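Local coordinates for repeat Five Residue (Rfr) protein or pentapeptide repeat protein (Cyanothece, PDB 2O6W), which is of unknown function and folds into a right-handed quadrilateral beta helix, the Rfr fold built from pentapeptide repeats, at residues A[32-37]-A[43-48]; A[7-12]-A[54-59]; A[61-66]-A[76-81]. All blocks are in the same frame, centred on the assembly; numbering follows the deposited sequence.

Interaction 1 (A[32-37]-A[43-48]); sequences LKYRIP and LVTTPF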
loop_
_atom_site.group_PDB
_atom_site.type_symbol
_atom_site.label_atom_id
_atom_site.label_comp_id
_atom_site.label_asym_id
_atom_site.label_seq_id
_atom_site.Cartn_x
_atom_site.Cartn_y
_atom_site.Cartn_z
ATOM N N LEU A 32 -10.391 3.003 -1.179
ATOM C CA LEU A 32 -11.749 3.426 -0.841
ATOM C C LEU A 32 -12.125 4.776 -1.440
ATOM O O LEU A 32 -13.079 5.399 -0.994
ATOM C CB LEU A 32 -11.915 3.512 0.677
ATOM C CG LEU A 32 -12.179 2.214 1.428
ATOM C CD1 LEU A 32 -12.240 2.499 2.922
ATOM C CD2 LEU A 32 -13.491 1.598 0.945
ATOM N N LYS A 33 -11.387 5.234 -2.441
ATOM C CA LYS A 33 -11.696 6.523 -3.033
ATOM C C LYS A 33 -12.625 6.449 -4.231
ATOM O O LYS A 33 -13.555 7.238 -4.346
ATOM C CB LYS A 33 -10.417 7.250 -3.439
ATOM C CG LYS A 33 -9.643 7.832 -2.276
ATOM C CD LYS A 33 -8.485 8.674 -2.769
ATOM C CE LYS A 33 -7.815 9.415 -1.621
ATOM N NZ LYS A 33 -6.745 10.324 -2.113
ATOM N N TYR A 34 -12.382 5.501 -5.123
ATOM C CA TYR A 34 -13.211 5.395 -6.304
ATOM C C TYR A 34 -13.652 3.975 -6.577
ATOM O O TYR A 34 -13.265 3.038 -5.881
ATOM C CB TYR A 34 -12.452 5.904 -7.531
ATOM C CG TYR A 34 -11.749 7.224 -7.349
ATOM C CD1 TYR A 34 -10.400 7.279 -6.975
ATOM C CD2 TYR A 34 -12.420 8.426 -7.589
ATOM C CE1 TYR A 34 -9.736 8.503 -6.856
ATOM C CE2 TYR A 34 -11.770 9.649 -7.469
ATOM C CZ TYR A 34 -10.432 9.685 -7.106
ATOM O OH TYR A 34 -9.798 10.908 -7.007
ATOM N N ARG A 35 -14.467 3.836 -7.614
ATOM C CA ARG A 35 -14.959 2.544 -8.053
ATOM C C ARG A 35 -15.297 2.682 -9.536
ATOM O O ARG A 35 -15.741 3.744 -9.982
ATOM C CB ARG A 35 -16.194 2.129 -7.244
ATOM C CG ARG A 35 -17.416 2.998 -7.451
ATOM C CD ARG A 35 -18.580 2.550 -6.571
ATOM N NE ARG A 35 -19.781 3.344 -6.835
ATOM C CZ ARG A 35 -20.527 3.232 -7.932
ATOM N NH1 ARG A 35 -20.206 2.350 -8.872
ATOM N NH2 ARG A 35 -21.588 4.010 -8.098
ATOM N N ILE A 36 -15.059 1.622 -10.303
ATOM C CA ILE A 36 -15.350 1.633 -11.738
ATOM C C ILE A 36 -16.475 0.655 -12.059
ATOM O O ILE A 36 -16.258 -0.562 -12.114
ATOM C CB ILE A 36 -14.106 1.246 -12.598
ATOM C CG1 ILE A 36 -13.020 2.325 -12.492
ATOM C CG2 ILE A 36 -14.515 1.083 -14.061
ATOM C CD1 ILE A 36 -12.366 2.430 -11.120
ATOM N N PRO A 37 -17.698 1.176 -12.271
ATOM C CA PRO A 37 -18.882 0.370 -12.593
ATOM C C PRO A 37 -18.906 -0.099 -14.052
ATOM O O PRO A 37 -18.447 -1.198 -14.373
ATOM C CB PRO A 37 -20.033 1.321 -12.274
ATOM C CG PRO A 37 -19.468 2.639 -12.697
ATOM C CD PRO A 37 -18.066 2.595 -12.111
ATOM N N LEU A 43 -13.234 5.244 -17.750
ATOM C CA LEU A 43 -13.427 6.649 -17.414
ATOM C C LEU A 43 -14.683 6.891 -16.588
ATOM O O LEU A 43 -14.975 8.022 -16.196
ATOM C CB LEU A 43 -13.460 7.493 -18.688
ATOM C CG LEU A 43 -12.074 7.732 -19.298
ATOM C CD1 LEU A 43 -12.210 8.433 -20.633
ATOM C CD2 LEU A 43 -11.232 8.570 -18.340
ATOM N N VAL A 44 -15.416 5.819 -16.313
ATOM C CA VAL A 44 -16.635 5.915 -15.520
ATOM C C VAL A 44 -16.264 6.008 -14.038
ATOM O O VAL A 44 -17.131 5.969 -13.160
ATOM C CB VAL A 44 -17.540 4.680 -15.743
ATOM C CG1 VAL A 44 -18.951 4.964 -15.230
ATOM C CG2 VAL A 44 -17.575 4.320 -17.219
ATOM N N THR A 45 -14.968 6.129 -13.769
ATOM C CA THR A 45 -14.465 6.224 -12.404
ATOM C C THR A 45 -15.197 7.301 -11.606
ATOM O O THR A 45 -15.249 8.465 -12.008
ATOM C CB THR A 45 -12.953 6.533 -12.394
ATOM O OG1 THR A 45 -12.484 6.599 -11.042
ATOM C CG2 THR A 45 -12.674 7.856 -13.102
ATOM N N THR A 46 -15.757 6.902 -10.469
ATOM C CA THR A 46 -16.501 7.819 -9.613
ATOM C C THR A 46 -16.341 7.504 -8.128
ATOM O O THR A 46 -16.256 6.339 -7.736
ATOM C CB THR A 46 -18.008 7.784 -9.954
ATOM O OG1 THR A 46 -18.739 8.540 -8.980
ATOM C CG2 THR A 46 -18.517 6.352 -9.969
ATOM N N PRO A 47 -16.289 8.547 -7.282
ATOM C CA PRO A 47 -16.143 8.378 -5.835
ATOM C C PRO A 47 -17.482 8.056 -5.176
ATOM O O PRO A 47 -17.535 7.424 -4.121
ATOM C CB PRO A 47 -15.588 9.726 -5.393
ATOM C CG PRO A 47 -16.267 10.666 -6.323
ATOM C CD PRO A 47 -16.149 9.966 -7.656
ATOM N N PHE A 48 -18.561 8.494 -5.817
ATOM C CA PHE A 48 -19.909 8.272 -5.308
ATOM C C PHE A 48 -20.244 6.787 -5.235
ATOM O O PHE A 48 -19.943 6.024 -6.154
ATOM C CB PHE A 48 -20.926 8.997 -6.194
ATOM C CG PHE A 48 -20.607 10.450 -6.408
ATOM C CD1 PHE A 48 -20.466 11.313 -5.322
ATOM C CD2 PHE A 48 -20.422 10.953 -7.693
ATOM C CE1 PHE A 48 -20.140 12.656 -5.512
ATOM C CE2 PHE A 48 -20.096 12.295 -7.897
ATOM C CZ PHE A 48 -19.955 13.148 -6.803
#
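R35 and T46 join their backbones in a single antiparallel bridge, a hydrogen-bonded pair. T46 N gives to R35 O over 3.2 Å, almost straight at 167°, whereas the return bond from R35 N to T46 O is bent and weak. Two CA-H...O contacts flank it. P47 has no N-H to offer, but its CA lies 3.2 Å from K33 O, and Y34 CA approaches T46 O.

Among side-chain bonds, R35 NE reaches F48 O at 2.8 Å, in the carbonyl plane and on a lone pair, although the oxygen sits 31° out of the guanidinium plane. R35 CG lies between its own backbone N and carbonyl carbon (chi1 66°), and the chain then runs extended to NE, a length that suits arginine to this span; T46 CG2 rests over one guanidinium face. With an alanine here, F48 O would probably lose this donor and the T46 methyl its flat cover. T46 OG1 accepts from F48 N, an ST turn.

The two runs belong to an irregular loop on the surface of the pentapeptide-repeat beta helix; they diverge, and no second bridge follows. K33 ties the loop to the coils through salt bridges from NZ to E94 and D92.

Apolar contacts lie beyond the bridge. P37 CG meets V44 CG1 at 3.5 Å, a compact ring against a branched methyl. Toward the other end, Y34 CD2 touches P47 CD at 4.0 Å, with P47 N at the ring edge. Besides these, the T45 hydroxyl oxygen OG1 lies 3.6 Å from Y34 CB, oblique to the ring.

Interaction 2 (A[7-12]-A[54-59]); sequences YRLELE and KPVDLT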
loop_
_atom_site.group_PDB
_atom_site.type_symbol
_atom_site.label_atom_id
_atom_site.label_comp_id
_atom_site.label_asym_id
_atom_site.label_seq_id
_atom_site.Cartn_x
_atom_site.Cartn_y
_atom_site.Cartn_z
ATOM N N TYR A 7 -9.094 -14.080 -5.651
ATOM C CA TYR A 7 -10.539 -14.069 -5.488
ATOM C C TYR A 7 -10.916 -13.407 -4.177
ATOM O O TYR A 7 -11.855 -12.620 -4.119
ATOM C CB TYR A 7 -11.101 -15.486 -5.506
ATOM C CG TYR A 7 -12.611 -15.526 -5.503
ATOM C CD1 TYR A 7 -13.337 -15.081 -6.608
ATOM C CD2 TYR A 7 -13.315 -16.025 -4.408
ATOM C CE1 TYR A 7 -14.726 -15.138 -6.628
ATOM C CE2 TYR A 7 -14.708 -16.087 -4.417
ATOM C CZ TYR A 7 -15.402 -15.644 -5.532
ATOM O OH TYR A 7 -16.778 -15.727 -5.559
ATOM N N ARG A 8 -10.187 -13.741 -3.120
ATOM C CA ARG A 8 -10.450 -13.157 -1.819
ATOM C C ARG A 8 -10.231 -11.653 -1.893
ATOM O O ARG A 8 -10.925 -10.888 -1.235
ATOM C CB ARG A 8 -9.525 -13.769 -0.766
ATOM C CG ARG A 8 -9.820 -15.223 -0.453
ATOM C CD ARG A 8 -8.647 -15.878 0.260
ATOM N NE ARG A 8 -8.315 -15.226 1.522
ATOM C CZ ARG A 8 -7.171 -15.412 2.173
ATOM N NH1 ARG A 8 -6.254 -16.230 1.672
ATOM N NH2 ARG A 8 -6.937 -14.779 3.317
ATOM N N LEU A 9 -9.269 -11.231 -2.703
ATOM C CA LEU A 9 -8.973 -9.810 -2.845
ATOM C C LEU A 9 -10.056 -9.046 -3.589
ATOM O O LEU A 9 -10.493 -7.983 -3.151
ATOM C CB LEU A 9 -7.655 -9.605 -3.587
ATOM C CG LEU A 9 -6.406 -9.251 -2.795
ATOM C CD1 LEU A 9 -5.268 -9.127 -3.782
ATOM C CD2 LEU A 9 -6.591 -7.944 -2.019
ATOM N N GLU A 10 -10.474 -9.587 -4.725
ATOM C CA GLU A 10 -11.486 -8.945 -5.543
ATOM C C GLU A 10 -12.871 -8.978 -4.908
ATOM O O GLU A 10 -13.584 -7.977 -4.919
ATOM C CB GLU A 10 -11.536 -9.609 -6.920
ATOM C CG GLU A 10 -12.471 -8.935 -7.913
ATOM C CD GLU A 10 -11.963 -7.585 -8.386
ATOM O OE1 GLU A 10 -12.649 -6.951 -9.222
ATOM O OE2 GLU A 10 -10.881 -7.155 -7.928
ATOM N N LEU A 11 -13.243 -10.120 -4.343
ATOM C CA LEU A 11 -14.560 -10.267 -3.740
ATOM C C LEU A 11 -14.653 -9.964 -2.247
ATOM O O LEU A 11 -15.467 -9.141 -1.830
ATOM C CB LEU A 11 -15.084 -11.680 -3.991
ATOM C CG LEU A 11 -16.485 -11.958 -3.443
ATOM C CD1 LEU A 11 -17.521 -11.212 -4.283
ATOM C CD2 LEU A 11 -16.756 -13.452 -3.466
ATOM N N GLU A 12 -13.831 -10.639 -1.448
ATOM C CA GLU A 12 -13.830 -10.462 0.001
ATOM C C GLU A 12 -13.098 -9.209 0.468
ATOM O O GLU A 12 -13.157 -8.861 1.647
ATOM C CB GLU A 12 -13.189 -11.673 0.679
ATOM C CG GLU A 12 -13.841 -13.002 0.356
ATOM C CD GLU A 12 -15.328 -12.985 0.604
ATOM O OE1 GLU A 12 -15.741 -12.578 1.717
ATOM O OE2 GLU A 12 -16.082 -13.385 -0.313
ATOM N N LYS A 54 -15.828 -1.241 2.636
ATOM C CA LYS A 54 -14.780 -1.582 3.592
ATOM C C LYS A 54 -13.394 -1.519 2.968
ATOM O O LYS A 54 -13.217 -1.782 1.777
ATOM C CB LYS A 54 -15.003 -2.988 4.171
ATOM C CG LYS A 54 -15.068 -4.097 3.123
ATOM C CD LYS A 54 -14.802 -5.480 3.721
ATOM C CE LYS A 54 -13.337 -5.631 4.153
ATOM N NZ LYS A 54 -13.007 -6.977 4.726
ATOM N N PRO A 55 -12.388 -1.159 3.773
ATOM C CA PRO A 55 -11.010 -1.072 3.287
ATOM C C PRO A 55 -10.406 -2.470 3.108
ATOM O O PRO A 55 -10.698 -3.380 3.881
ATOM C CB PRO A 55 -10.314 -0.265 4.381
ATOM C CG PRO A 55 -11.050 -0.676 5.608
ATOM C CD PRO A 55 -12.489 -0.677 5.161
ATOM N N VAL A 56 -9.581 -2.635 2.079
ATOM C CA VAL A 56 -8.953 -3.922 1.820
ATOM C C VAL A 56 -8.028 -4.265 2.986
ATOM O O VAL A 56 -7.242 -3.431 3.433
ATOM C CB VAL A 56 -8.164 -3.884 0.499
ATOM C CG1 VAL A 56 -7.437 -5.196 0.277
ATOM C CG2 VAL A 56 -9.120 -3.604 -0.656
ATOM N N ASP A 57 -8.133 -5.492 3.482
ATOM C CA ASP A 57 -7.323 -5.919 4.614
ATOM C C ASP A 57 -6.175 -6.842 4.197
ATOM O O ASP A 57 -6.392 -7.989 3.790
ATOM C CB ASP A 57 -8.209 -6.625 5.643
ATOM C CG ASP A 57 -7.571 -6.690 7.007
ATOM O OD1 ASP A 57 -6.337 -6.883 7.081
ATOM O OD2 ASP A 57 -8.303 -6.565 8.020
ATOM N N LEU A 58 -4.953 -6.335 4.314
ATOM C CA LEU A 58 -3.765 -7.096 3.953
ATOM C C LEU A 58 -2.808 -7.240 5.136
ATOM O O LEU A 58 -1.584 -7.224 4.974
ATOM C CB LEU A 58 -3.061 -6.428 2.762
ATOM C CG LEU A 58 -3.787 -6.521 1.407
ATOM C CD1 LEU A 58 -3.135 -5.594 0.389
ATOM C CD2 LEU A 58 -3.752 -7.962 0.909
ATOM N N THR A 59 -3.389 -7.386 6.323
ATOM C CA THR A 59 -2.639 -7.552 7.562
ATOM C C THR A 59 -1.732 -8.760 7.452
ATOM O O THR A 59 -2.156 -9.822 6.987
ATOM C CB THR A 59 -3.582 -7.796 8.768
ATOM O OG1 THR A 59 -4.402 -6.642 8.979
ATOM C CG2 THR A 59 -2.776 -8.100 10.033
#
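D57 OD1, on the residue between the two that meet L9, is gripped twice by T59. The backbone N of T59 gives to OD1 at 3.1 Å, nearly along the C-O axis, closing an Asx turn. T59 OG1 donates at 2.7 Å to the syn lone pair of D57 OD1. The two bonds probably limit the rotation of the carboxylate and shape the backbone around L58. Aspartate suits this place because its short side chain can fold back on its own backbone.

The contact itself is carried by leucine and valine. L9 CD2 lies 3.7 Å from V56 CG1 and 4.1 Å from L58 CD2, so a single methyl touches both; L9 crosses each of them at about a right angle. V56 CG1 stands opposite the backbone N (chi1 176°), which directs it at L9. Buried hydrocarbon of this kind suits V56 and L58, the inward-facing positions of a pentapeptide repeat.

At the exposed margin, K54 bends at chi3 (-70°) and brings NZ to within 3.6 Å of E12 O, a long polar approach that is not a hydrogen bond. The E12 carboxylate is farther off, with OE1 6.9 Å from K54 NZ, so any attraction between the two charges is probably weak.

L9 belongs to helix 2-10, which packs against the N-terminal end of the beta helix. The backbone of 54-59 lies between neighbouring turns of chain: D57 bonds to R13 and C15 on one flank, while V56 and L58 both bond to I77 on the next coil.

Interaction 3 (A[61-66]-A[76-81]); sequences ANLSNA and IILENA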
loop_
_atom_site.group_PDB
_atom_site.type_symbol
_atom_site.label_atom_id
_atom_site.label_comp_id
_atom_site.label_asym_id
_atom_site.label_seq_id
_atom_site.Cartn_x
_atom_site.Cartn_y
_atom_site.Cartn_z
ATOM N N ALA A 61 0.334 -9.603 5.451
ATOM C CA ALA A 61 0.556 -10.133 4.110
ATOM C C ALA A 61 2.010 -9.915 3.690
ATOM O O ALA A 61 2.677 -8.999 4.171
ATOM C CB ALA A 61 -0.380 -9.463 3.114
ATOM N N ASN A 62 2.503 -10.768 2.801
ATOM C CA ASN A 62 3.864 -10.631 2.309
ATOM C C ASN A 62 3.765 -10.219 0.843
ATOM O O ASN A 62 3.303 -10.989 0.005
ATOM C CB ASN A 62 4.634 -11.947 2.419
ATOM C CG ASN A 62 6.137 -11.759 2.230
ATOM O OD1 ASN A 62 6.583 -10.961 1.399
ATOM N ND2 ASN A 62 6.923 -12.506 2.987
ATOM N N LEU A 63 4.201 -8.998 0.551
ATOM C CA LEU A 63 4.163 -8.457 -0.792
ATOM C C LEU A 63 5.565 -8.120 -1.287
ATOM O O LEU A 63 5.735 -7.375 -2.253
ATOM C CB LEU A 63 3.280 -7.207 -0.814
ATOM C CG LEU A 63 1.767 -7.449 -0.811
ATOM C CD1 LEU A 63 1.029 -6.253 -0.219
ATOM C CD2 LEU A 63 1.309 -7.711 -2.232
ATOM N N SER A 64 6.569 -8.678 -0.618
ATOM C CA SER A 64 7.974 -8.449 -0.964
ATOM C C SER A 64 8.281 -8.553 -2.462
ATOM O O SER A 64 7.917 -9.526 -3.110
ATOM C CB SER A 64 8.858 -9.444 -0.205
ATOM O OG SER A 64 8.791 -9.213 1.195
ATOM N N ASN A 65 8.942 -7.538 -3.006
ATOM C CA ASN A 65 9.317 -7.550 -4.413
ATOM C C ASN A 65 8.123 -7.559 -5.354
ATOM O O ASN A 65 8.267 -7.833 -6.549
ATOM C CB ASN A 65 10.195 -8.775 -4.696
ATOM C CG ASN A 65 11.490 -8.752 -3.910
ATOM O OD1 ASN A 65 12.407 -7.991 -4.229
ATOM N ND2 ASN A 65 11.567 -9.564 -2.869
ATOM N N ALA A 66 6.937 -7.278 -4.826
ATOM C CA ALA A 66 5.748 -7.245 -5.673
ATOM C C ALA A 66 5.703 -5.896 -6.374
ATOM O O ALA A 66 6.326 -4.943 -5.923
ATOM C CB ALA A 66 4.498 -7.438 -4.842
ATOM N N ILE A 76 -5.981 1.414 2.842
ATOM C CA ILE A 76 -5.671 -0.004 2.918
ATOM C C ILE A 76 -5.056 -0.368 4.265
ATOM O O ILE A 76 -4.426 0.469 4.921
ATOM C CB ILE A 76 -4.692 -0.410 1.803
ATOM C CG1 ILE A 76 -4.815 -1.907 1.523
ATOM C CG2 ILE A 76 -3.273 -0.076 2.223
ATOM C CD1 ILE A 76 -4.218 -2.312 0.202
ATOM N N ILE A 77 -5.234 -1.622 4.667
ATOM C CA ILE A 77 -4.695 -2.106 5.936
ATOM C C ILE A 77 -3.500 -3.036 5.697
ATOM O O ILE A 77 -3.656 -4.187 5.286
ATOM C CB ILE A 77 -5.790 -2.841 6.746
ATOM C CG1 ILE A 77 -6.977 -1.894 6.969
ATOM C CG2 ILE A 77 -5.250 -3.279 8.099
ATOM C CD1 ILE A 77 -8.135 -2.526 7.697
ATOM N N LEU A 78 -2.305 -2.507 5.945
ATOM C CA LEU A 78 -1.069 -3.253 5.765
ATOM C C LEU A 78 -0.326 -3.370 7.090
ATOM O O LEU A 78 0.906 -3.338 7.137
ATOM C CB LEU A 78 -0.178 -2.559 4.727
ATOM C CG LEU A 78 -0.607 -2.704 3.265
ATOM C CD1 LEU A 78 0.227 -1.790 2.384
ATOM C CD2 LEU A 78 -0.441 -4.152 2.828
ATOM N N GLU A 79 -1.078 -3.498 8.174
ATOM C CA GLU A 79 -0.469 -3.615 9.490
ATOM C C GLU A 79 0.388 -4.876 9.560
ATOM O O GLU A 79 -0.039 -5.949 9.145
ATOM C CB GLU A 79 -1.559 -3.641 10.564
ATOM C CG GLU A 79 -1.031 -3.636 11.986
ATOM C CD GLU A 79 -2.113 -3.330 13.011
ATOM O OE1 GLU A 79 -1.796 -3.319 14.225
ATOM O OE2 GLU A 79 -3.280 -3.094 12.610
ATOM N N ASN A 80 1.607 -4.726 10.061
ATOM C CA ASN A 80 2.539 -5.836 10.193
ATOM C C ASN A 80 2.754 -6.582 8.879
ATOM O O ASN A 80 3.038 -7.780 8.865
ATOM C CB ASN A 80 2.042 -6.792 11.276
ATOM C CG ASN A 80 2.045 -6.150 12.652
ATOM O OD1 ASN A 80 1.294 -6.550 13.543
ATOM N ND2 ASN A 80 2.900 -5.148 12.833
ATOM N N ALA A 81 2.626 -5.860 7.773
ATOM C CA ALA A 81 2.811 -6.450 6.457
ATOM C C ALA A 81 4.287 -6.421 6.065
ATOM O O ALA A 81 5.049 -5.572 6.527
ATOM C CB ALA A 81 1.990 -5.690 5.438
#
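A61 opens the contact with its carbonyl, whose O lies 3.4 Å from A81 CA and 3.6 Å from A81 CB. Alanine fits both buried positions, since a methyl lets the backbones come close, the A61 and A81 CA atoms being 4.9 Å apart.

N62 turns away from 76-81. Its OD1 takes S64 N at 3.0 Å in the carbonyl plane, making an Asx turn, and S64 OG, 2.8 Å away and tilted out of that plane, also donates to it. Asparagine suits the place because its short side chain brings a carbonyl back to the backbone N two residues on, and the two bonds probably steady the amide.

L63 is the central residue of a pentapeptide repeat and A61 the small residue two places before it; both face the interior of the beta helix. With CG anti to the carbonyl carbon (chi1 -78°), L63 carries CD1 to L78 CD2 at 4.0 Å, the side chains crossing at about a right angle. L78 is the central leucine three repeats on, one short of a full coil, so the pair meets across a corner between adjoining faces, while L83, one coil on, also packs on L63.

The chain corners in a type II turn from L63 to A66, with S64 and N65 at its middle; N65 takes a positive phi (64°), which asparagine tolerates well. The matching turn from L78 to A81 has N80 there.

Overall arrangement
Along the chain, the end of helix 2-10 and the residues just after it supply the first half of interaction 2, the loop of interaction 1 follows, residues 54-59 then complete interaction 2, and interaction 3 comes last. Interaction 1 falls within the stretch that interaction 2 closes. Their centres lie about 17 Å apart, and L32 packs on K54 and P55 where they touch. Interactions 2 and 3, with centres about 12 Å apart, share the stacked coils: 54-59 lies against 76-81 through probable backbone hydrogen bonds to I77 and packing on I76. Interactions 1 and 3 do not touch. The contacts therefore pass from surface loop, through the helix-covered end, into the leucine-lined interior.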